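Local coordinates for cell division protein FtsI/penicillin binding protein 2 (Legionella pneumophila subsp. pneumophila ATCC 43290, PDB 4ZTK) that probably cross-links peptidoglycan strands as a penicillin-binding D,D-transpeptidase of the septal cell-wall machinery during cell division, at residues D21-T33 / A300-S312. Residues are numbered along the deposited sequence; the frame is centred on the assembly and turned at random.
Sequences DPRMQQIVEKQIT and APVFRNVAMDALS
Gln31 reaches across to helix 300-310 and lies along Val306, its CG 3.6 Å from Val306 CG2, the two side chains running past each other in opposite senses. The bend at chi2 (-68°) then turns the amide over Asn305 CB, where it parts two ways: NE2 gives a weak hydrogen bond to Asp309 OD2 at 3.3 Å, while OE1 accepts from a water 2.7 Å away that is in turn weakly held by Asn305 ND2. Partners at both ends of the amide probably limit its rotation. One turn earlier, Ile27 slides alongside Asp309, its CG2 3.6 Å from Asp309 CB, covering the aliphatic root of the acid whose OD2 meets Gln31. Val306 CG1, anti to the backbone N (chi1 171°), touches both Ile27 CG2 and Val28 CG1, 4.0 Å from each. The selenium of Met24, a selenomethionine, rests 3.7 Å from Ala310 CB. At the outer end Arg23 brings its guanidinium to the C-terminal end of helix 300-310, NH1 3.3 Å from Ala310 O; the weak bond from NH2 to Ser312 OG is doubtful, being short, poorly angled and made to a poorly ordered residue. The pair, near-antiparallel at 150° with axes 9.9 Å apart, brings the N- and C-terminal helices together on one face of the five-stranded antiparallel sheet, as in the penicillin-binding protein and beta-lactamase fold. Beneath them, Val28 packs on Ile46 and Ile48, Val306 on Leu276, and both Met24 and Ala310 on Tyr274. Asp21 caps helix 22-33 through a weak bond from Met24 N to its OD2.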
ATOM      1  N   ASP A  21      -5.965 -13.919 -13.776  1.00 46.11           N
ATOM      2  CA  ASP A  21      -6.253 -13.546 -15.157  1.00 49.98           C
ATOM      3  C   ASP A  21      -4.976 -13.524 -15.996  1.00 52.70           C
ATOM      4  O   ASP A  21      -4.088 -12.702 -15.759  1.00 54.05           O
ATOM      5  CB  ASP A  21      -6.930 -12.175 -15.221  1.00 47.71           C
ATOM      6  CG  ASP A  21      -7.180 -11.720 -16.645  1.00 60.94           C
ATOM      7  OD1 ASP A  21      -7.689 -12.532 -17.449  1.00 74.89           O
ATOM      8  OD2 ASP A  21      -6.857 -10.559 -16.969  1.00 58.51           O
ATOM      9  N   PRO A  22      -4.888 -14.426 -16.985  1.00 52.28           N
ATOM     10  CA  PRO A  22      -3.703 -14.632 -17.829  1.00 46.75           C
ATOM     11  C   PRO A  22      -3.175 -13.364 -18.505  1.00 44.43           C
ATOM     12  O   PRO A  22      -1.961 -13.229 -18.658  1.00 44.22           O
ATOM     13  CB  PRO A  22      -4.185 -15.646 -18.878  1.00 51.74           C
ATOM     14  CG  PRO A  22      -5.677 -15.654 -18.775  1.00 55.74           C
ATOM     15  CD  PRO A  22      -5.983 -15.338 -17.352  1.00 54.99           C
ATOM     16  N   ARG A  23      -4.061 -12.460 -18.906  1.00 35.30           N
ATOM     17  CA  ARG A  23      -3.632 -11.195 -19.500  1.00 44.63           C
ATOM     18  C   ARG A  23      -2.941 -10.304 -18.462  1.00 46.66           C
ATOM     19  O   ARG A  23      -1.892  -9.708 -18.732  1.00 40.20           O
ATOM     20  CB  ARG A  23      -4.821 -10.453 -20.109  1.00 53.12           C
ATOM     21  CG  ARG A  23      -4.448  -9.148 -20.796  1.00 67.94           C
ATOM     22  CD  ARG A  23      -5.568  -8.120 -20.694  1.00 85.41           C
ATOM     23  NE  ARG A  23      -5.218  -6.861 -21.348  1.00 96.93           N
ATOM     24  CZ  ARG A  23      -5.857  -5.712 -21.149  1.00 97.98           C
ATOM     25  NH1 ARG A  23      -6.880  -5.656 -20.305  1.00 97.55           N
ATOM     26  NH2 ARG A  23      -5.469  -4.615 -21.789  1.00 94.96           N
HETATM   27  N   MSE A  24      -3.530 -10.212 -17.273  1.00 46.39           N
HETATM   28  CA  MSE A  24      -2.943  -9.411 -16.203  1.00 40.64           C
HETATM   29  C   MSE A  24      -1.643 -10.035 -15.721  1.00 39.89           C
HETATM   30  O   MSE A  24      -0.670  -9.333 -15.447  1.00 40.80           O
HETATM   31  CB  MSE A  24      -3.910  -9.264 -15.027  1.00 46.91           C
HETATM   32  CG  MSE A  24      -5.125  -8.391 -15.294  1.00 53.03           C
HETATM   33 SE   MSE A  24      -4.701  -6.569 -15.864  0.65 74.08          SE
HETATM   34  CE  MSE A  24      -3.189  -6.178 -14.691  1.00 43.87           C
ATOM     35  N   GLN A  25      -1.638 -11.363 -15.625  1.00 34.23           N
ATOM     36  CA  GLN A  25      -0.477 -12.099 -15.144  1.00 39.60           C
ATOM     37  C   GLN A  25       0.752 -11.847 -16.007  1.00 41.02           C
ATOM     38  O   GLN A  25       1.847 -11.621 -15.496  1.00 37.07           O
ATOM     39  CB  GLN A  25      -0.773 -13.597 -15.102  1.00 42.75           C
ATOM     40  CG  GLN A  25       0.351 -14.415 -14.514  1.00 42.95           C
ATOM     41  CD  GLN A  25       0.652 -14.029 -13.079  1.00 37.34           C
ATOM     42  OE1 GLN A  25      -0.208 -13.515 -12.370  1.00 39.48           O
ATOM     43  NE2 GLN A  25       1.880 -14.277 -12.644  1.00 43.78           N
ATOM     44  N   GLN A  26       0.563 -11.885 -17.318  1.00 37.94           N
ATOM     45  CA  GLN A  26       1.660 -11.677 -18.250  1.00 38.07           C
ATOM     46  C   GLN A  26       2.210 -10.254 -18.155  1.00 37.31           C
ATOM     47  O   GLN A  26       3.418 -10.042 -18.230  1.00 46.47           O
ATOM     48  CB  GLN A  26       1.201 -11.995 -19.671  1.00 44.67           C
ATOM     49  CG  GLN A  26       2.304 -11.946 -20.693  1.00 55.10           C
ATOM     50  CD  GLN A  26       2.012 -12.810 -21.902  1.00 61.97           C
ATOM     51  OE1 GLN A  26       1.788 -14.018 -21.782  1.00 64.40           O
ATOM     52  NE2 GLN A  26       2.006 -12.194 -23.075  1.00 63.90           N
ATOM     53  N   ILE A  27       1.317  -9.286 -17.980  1.00 36.19           N
ATOM     54  CA  ILE A  27       1.721  -7.899 -17.763  1.00 35.44           C
ATOM     55  C   ILE A  27       2.632  -7.744 -16.543  1.00 33.06           C
ATOM     56  O   ILE A  27       3.720  -7.177 -16.641  1.00 41.06           O
ATOM     57  CB  ILE A  27       0.500  -6.977 -17.596  1.00 35.21           C
ATOM     58  CG1 ILE A  27      -0.252  -6.856 -18.924  1.00 41.98           C
ATOM     59  CG2 ILE A  27       0.930  -5.599 -17.083  1.00 30.56           C
ATOM     60  CD1 ILE A  27      -1.541  -6.053 -18.832  1.00 40.83           C
ATOM     61  N   VAL A  28       2.204  -8.258 -15.396  1.00 30.10           N
ATOM     62  CA  VAL A  28       2.986  -8.059 -14.177  1.00 33.33           C
ATOM     63  C   VAL A  28       4.283  -8.865 -14.219  1.00 34.07           C
ATOM     64  O   VAL A  28       5.298  -8.462 -13.650  1.00 33.05           O
ATOM     65  CB  VAL A  28       2.170  -8.359 -12.900  1.00 32.04           C
ATOM     66  CG1 VAL A  28       1.010  -7.388 -12.788  1.00 30.50           C
ATOM     67  CG2 VAL A  28       1.667  -9.806 -12.889  1.00 32.91           C
ATOM     68  N   GLU A  29       4.246  -9.996 -14.915  1.00 28.56           N
ATOM     69  CA  GLU A  29       5.438 -10.815 -15.105  1.00 42.13           C
ATOM     70  C   GLU A  29       6.539 -10.073 -15.856  1.00 35.33           C
ATOM     71  O   GLU A  29       7.688 -10.116 -15.447  1.00 39.91           O
ATOM     72  CB  GLU A  29       5.092 -12.128 -15.811  1.00 43.08           C
ATOM     73  CG  GLU A  29       4.568 -13.200 -14.872  1.00 44.15           C
ATOM     74  CD  GLU A  29       4.029 -14.411 -15.611  1.00 53.13           C
ATOM     75  OE1 GLU A  29       3.796 -14.303 -16.833  1.00 55.45           O
ATOM     76  OE2 GLU A  29       3.841 -15.468 -14.972  1.00 55.27           O
ATOM     77  N   LYS A  30       6.186  -9.385 -16.940  1.00 32.99           N
ATOM     78  CA  LYS A  30       7.158  -8.585 -17.687  1.00 35.88           C
ATOM     79  C   LYS A  30       7.675  -7.404 -16.869  1.00 31.31           C
ATOM     80  O   LYS A  30       8.862  -7.074 -16.918  1.00 35.12           O
ATOM     81  CB  LYS A  30       6.548  -8.044 -18.982  1.00 36.02           C
ATOM     82  CG  LYS A  30       6.074  -9.104 -19.941  1.00 48.21           C
ATOM     83  CD  LYS A  30       5.570  -8.499 -21.244  1.00 61.96           C
ATOM     84  CE  LYS A  30       4.341  -7.632 -21.020  1.00 66.96           C
ATOM     85  NZ  LYS A  30       3.821  -7.082 -22.305  1.00 68.42           N
ATOM     86  N   GLN A  31       6.777  -6.755 -16.138  1.00 31.38           N
ATOM     87  CA  GLN A  31       7.118  -5.516 -15.447  1.00 33.35           C
ATOM     88  C   GLN A  31       7.994  -5.717 -14.211  1.00 27.85           C
ATOM     89  O   GLN A  31       8.964  -4.985 -14.019  1.00 34.42           O
ATOM     90  CB  GLN A  31       5.856  -4.728 -15.079  1.00 34.63           C
ATOM     91  CG  GLN A  31       5.055  -4.216 -16.272  1.00 36.60           C
ATOM     92  CD  GLN A  31       5.778  -3.134 -17.059  1.00 38.54           C
ATOM     93  OE1 GLN A  31       6.815  -2.619 -16.633  1.00 37.33           O
ATOM     94  NE2 GLN A  31       5.228  -2.782 -18.216  1.00 33.90           N
ATOM     95  N   ILE A  32       7.659  -6.692 -13.369  1.00 27.37           N
ATOM     96  CA  ILE A  32       8.415  -6.876 -12.123  1.00 27.11           C
ATOM     97  C   ILE A  32       9.808  -7.442 -12.389  1.00 30.06           C
ATOM     98  O   ILE A  32      10.777  -7.089 -11.718  1.00 31.32           O
ATOM     99  CB  ILE A  32       7.668  -7.752 -11.079  1.00 31.42           C
ATOM    100  CG1 ILE A  32       8.324  -7.608  -9.705  1.00 31.68           C
ATOM    101  CG2 ILE A  32       7.623  -9.226 -11.492  1.00 27.39           C
ATOM    102  CD1 ILE A  32       8.361  -6.178  -9.188  1.00 27.39           C
ATOM    103  N   THR A  33       9.907  -8.316 -13.381  1.00 30.51           N
ATOM    104  CA  THR A  33      11.174  -8.945 -13.694  1.00 30.12           C
ATOM    105  C   THR A  33      12.127  -7.877 -14.253  1.00 40.38           C
ATOM    106  O   THR A  33      13.322  -7.867 -13.943  1.00 39.72           O
ATOM    107  CB  THR A  33      10.957 -10.115 -14.677  1.00 36.33           C
ATOM    108  OG1 THR A  33      12.155 -10.888 -14.802  1.00 53.42           O
ATOM    109  CG2 THR A  33      10.541  -9.584 -16.022  1.00 38.15           C
ATOM    110  N   ALA A 300       6.435   3.395  -7.406  1.00 25.52           N
ATOM    111  CA  ALA A 300       5.411   4.185  -8.091  1.00 29.40           C
ATOM    112  C   ALA A 300       5.514   4.165  -9.624  1.00 31.02           C
ATOM    113  O   ALA A 300       4.495   4.013 -10.301  1.00 30.05           O
ATOM    114  CB  ALA A 300       5.379   5.624  -7.562  1.00 28.75           C
ATOM    115  N   PRO A 301       6.730   4.326 -10.183  1.00 26.25           N
ATOM    116  CA  PRO A 301       6.760   4.256 -11.648  1.00 26.22           C
ATOM    117  C   PRO A 301       6.423   2.862 -12.174  1.00 31.50           C
ATOM    118  O   PRO A 301       5.896   2.752 -13.278  1.00 28.63           O
ATOM    119  CB  PRO A 301       8.207   4.646 -12.000  1.00 30.41           C
ATOM    120  CG  PRO A 301       8.984   4.468 -10.742  1.00 32.25           C
ATOM    121  CD  PRO A 301       8.029   4.745  -9.626  1.00 26.49           C
ATOM    122  N   VAL A 302       6.716   1.823 -11.397  1.00 30.31           N
ATOM    123  CA  VAL A 302       6.369   0.463 -11.788  1.00 25.42           C
ATOM    124  C   VAL A 302       4.849   0.294 -11.805  1.00 26.94           C
ATOM    125  O   VAL A 302       4.286  -0.264 -12.754  1.00 29.02           O
ATOM    126  CB  VAL A 302       7.020  -0.587 -10.865  1.00 31.19           C
ATOM    127  CG1 VAL A 302       6.529  -1.984 -11.214  1.00 29.34           C
ATOM    128  CG2 VAL A 302       8.543  -0.520 -10.970  1.00 29.20           C
ATOM    129  N   PHE A 303       4.196   0.783 -10.749  1.00 26.38           N
ATOM    130  CA  PHE A 303       2.736   0.858 -10.679  1.00 21.16           C
ATOM    131  C   PHE A 303       2.172   1.510 -11.945  1.00 23.87           C
ATOM    132  O   PHE A 303       1.230   0.998 -12.551  1.00 27.72           O
ATOM    133  CB  PHE A 303       2.339   1.674  -9.445  1.00 26.65           C
ATOM    134  CG  PHE A 303       0.849   1.885  -9.275  1.00 26.84           C
ATOM    135  CD1 PHE A 303       0.171   2.854 -10.007  1.00 29.20           C
ATOM    136  CD2 PHE A 303       0.139   1.163  -8.326  1.00 28.28           C
ATOM    137  CE1 PHE A 303      -1.189   3.066  -9.830  1.00 30.01           C
ATOM    138  CE2 PHE A 303      -1.220   1.379  -8.135  1.00 31.33           C
ATOM    139  CZ  PHE A 303      -1.883   2.330  -8.890  1.00 30.82           C
ATOM    140  N   ARG A 304       2.751   2.645 -12.325  1.00 30.81           N
ATOM    141  CA  ARG A 304       2.310   3.393 -13.500  1.00 29.12           C
ATOM    142  C   ARG A 304       2.351   2.554 -14.778  1.00 35.59           C
ATOM    143  O   ARG A 304       1.396   2.547 -15.557  1.00 33.46           O
ATOM    144  CB  ARG A 304       3.164   4.646 -13.684  1.00 26.26           C
ATOM    145  CG  ARG A 304       2.785   5.480 -14.907  1.00 36.36           C
ATOM    146  CD  ARG A 304       3.836   6.538 -15.210  1.00 44.28           C
ATOM    147  NE  ARG A 304       3.417   7.436 -16.281  1.00 63.56           N
ATOM    148  CZ  ARG A 304       4.252   8.086 -17.086  1.00 77.42           C
ATOM    149  NH1 ARG A 304       5.564   7.933 -16.955  1.00 82.25           N
ATOM    150  NH2 ARG A 304       3.776   8.887 -18.029  1.00 79.21           N
ATOM    151  N   ASN A 305       3.459   1.849 -14.989  1.00 35.67           N
ATOM    152  CA  ASN A 305       3.617   1.051 -16.203  1.00 37.41           C
ATOM    153  C   ASN A 305       2.612  -0.093 -16.277  1.00 31.55           C
ATOM    154  O   ASN A 305       2.061  -0.369 -17.337  1.00 32.18           O
ATOM    155  CB  ASN A 305       5.049   0.520 -16.335  1.00 33.05           C
ATOM    156  CG  ASN A 305       6.067   1.631 -16.518  1.00 44.49           C
ATOM    157  OD1 ASN A 305       5.744   2.708 -17.022  1.00 42.96           O
ATOM    158  ND2 ASN A 305       7.305   1.373 -16.109  1.00 45.96           N
ATOM    159  N   VAL A 306       2.379  -0.759 -15.150  1.00 29.46           N
ATOM    160  CA  VAL A 306       1.402  -1.841 -15.115  1.00 35.26           C
ATOM    161  C   VAL A 306       0.002  -1.289 -15.368  1.00 35.29           C
ATOM    162  O   VAL A 306      -0.762  -1.842 -16.159  1.00 33.72           O
ATOM    163  CB  VAL A 306       1.431  -2.592 -13.771  1.00 38.06           C
ATOM    164  CG1 VAL A 306       0.269  -3.568 -13.678  1.00 36.36           C
ATOM    165  CG2 VAL A 306       2.757  -3.318 -13.606  1.00 23.98           C
ATOM    166  N   ALA A 307      -0.314  -0.186 -14.697  1.00 29.53           N
ATOM    167  CA  ALA A 307      -1.603   0.481 -14.844  1.00 37.28           C
ATOM    168  C   ALA A 307      -1.885   0.890 -16.285  1.00 40.57           C
ATOM    169  O   ALA A 307      -2.994   0.709 -16.779  1.00 47.52           O
ATOM    170  CB  ALA A 307      -1.682   1.692 -13.926  1.00 37.54           C
HETATM  171  N   MSE A 308      -0.886   1.443 -16.960  1.00 42.38           N
HETATM  172  CA  MSE A 308      -1.073   1.836 -18.353  1.00 41.17           C
HETATM  173  C   MSE A 308      -1.280   0.626 -19.257  1.00 45.21           C
HETATM  174  O   MSE A 308      -2.091   0.670 -20.180  1.00 46.13           O
HETATM  175  CB  MSE A 308       0.081   2.710 -18.841  1.00 40.58           C
HETATM  176  CG  MSE A 308      -0.022   4.142 -18.337  1.00 47.75           C
HETATM  177 SE   MSE A 308       1.514   5.244 -18.761  0.65 61.67          SE
HETATM  178  CE  MSE A 308       1.417   5.163 -20.713  1.00 58.33           C
ATOM    179  N   ASP A 309      -0.562  -0.458 -18.976  1.00 48.23           N
ATOM    180  CA  ASP A 309      -0.747  -1.713 -19.703  1.00 48.86           C
ATOM    181  C   ASP A 309      -2.141  -2.289 -19.478  1.00 45.18           C
ATOM    182  O   ASP A 309      -2.795  -2.735 -20.417  1.00 49.85           O
ATOM    183  CB  ASP A 309       0.295  -2.746 -19.269  1.00 60.57           C
ATOM    184  CG  ASP A 309       1.624  -2.572 -19.971  1.00 70.67           C
ATOM    185  OD1 ASP A 309       1.850  -1.496 -20.562  1.00 74.41           O
ATOM    186  OD2 ASP A 309       2.446  -3.515 -19.927  1.00 76.33           O
ATOM    187  N   ALA A 310      -2.585  -2.281 -18.225  1.00 43.21           N
ATOM    188  CA  ALA A 310      -3.867  -2.880 -17.858  1.00 48.07           C
ATOM    189  C   ALA A 310      -5.027  -2.133 -18.497  1.00 60.21           C
ATOM    190  O   ALA A 310      -5.985  -2.742 -18.974  1.00 61.13           O
ATOM    191  CB  ALA A 310      -4.028  -2.919 -16.348  1.00 37.91           C
ATOM    192  N   LEU A 311      -4.930  -0.809 -18.518  1.00 61.95           N
ATOM    193  CA  LEU A 311      -5.947   0.021 -19.150  1.00 65.38           C
ATOM    194  C   LEU A 311      -5.747   0.052 -20.670  1.00 70.72           C
ATOM    195  O   LEU A 311      -6.312   0.900 -21.359  1.00 76.15           O
ATOM    196  CB  LEU A 311      -5.913   1.438 -18.565  1.00 53.76           C
ATOM    197  CG  LEU A 311      -6.035   1.555 -17.040  1.00 48.12           C
ATOM    198  CD1 LEU A 311      -5.803   2.982 -16.576  1.00 46.65           C
ATOM    199  CD2 LEU A 311      -7.384   1.056 -16.554  1.00 49.26           C
ATOM    200  N   SER A 312      -4.942  -0.888 -21.170  1.00 70.97           N
ATOM    201  CA  SER A 312      -4.574  -0.995 -22.586  1.00 75.35           C
ATOM    202  C   SER A 312      -3.815   0.223 -23.110  1.00 76.36           C
ATOM    203  O   SER A 312      -4.367   1.318 -23.213  1.00 83.14           O
ATOM    204  CB  SER A 312      -5.792  -1.305 -23.465  1.00 79.86           C
ATOM    205  OG  SER A 312      -6.261  -2.623 -23.237  1.00 82.01           O
TER
HETATM  206  O   HOH W   1       8.494  -1.586 -14.797  1.00 47.11           O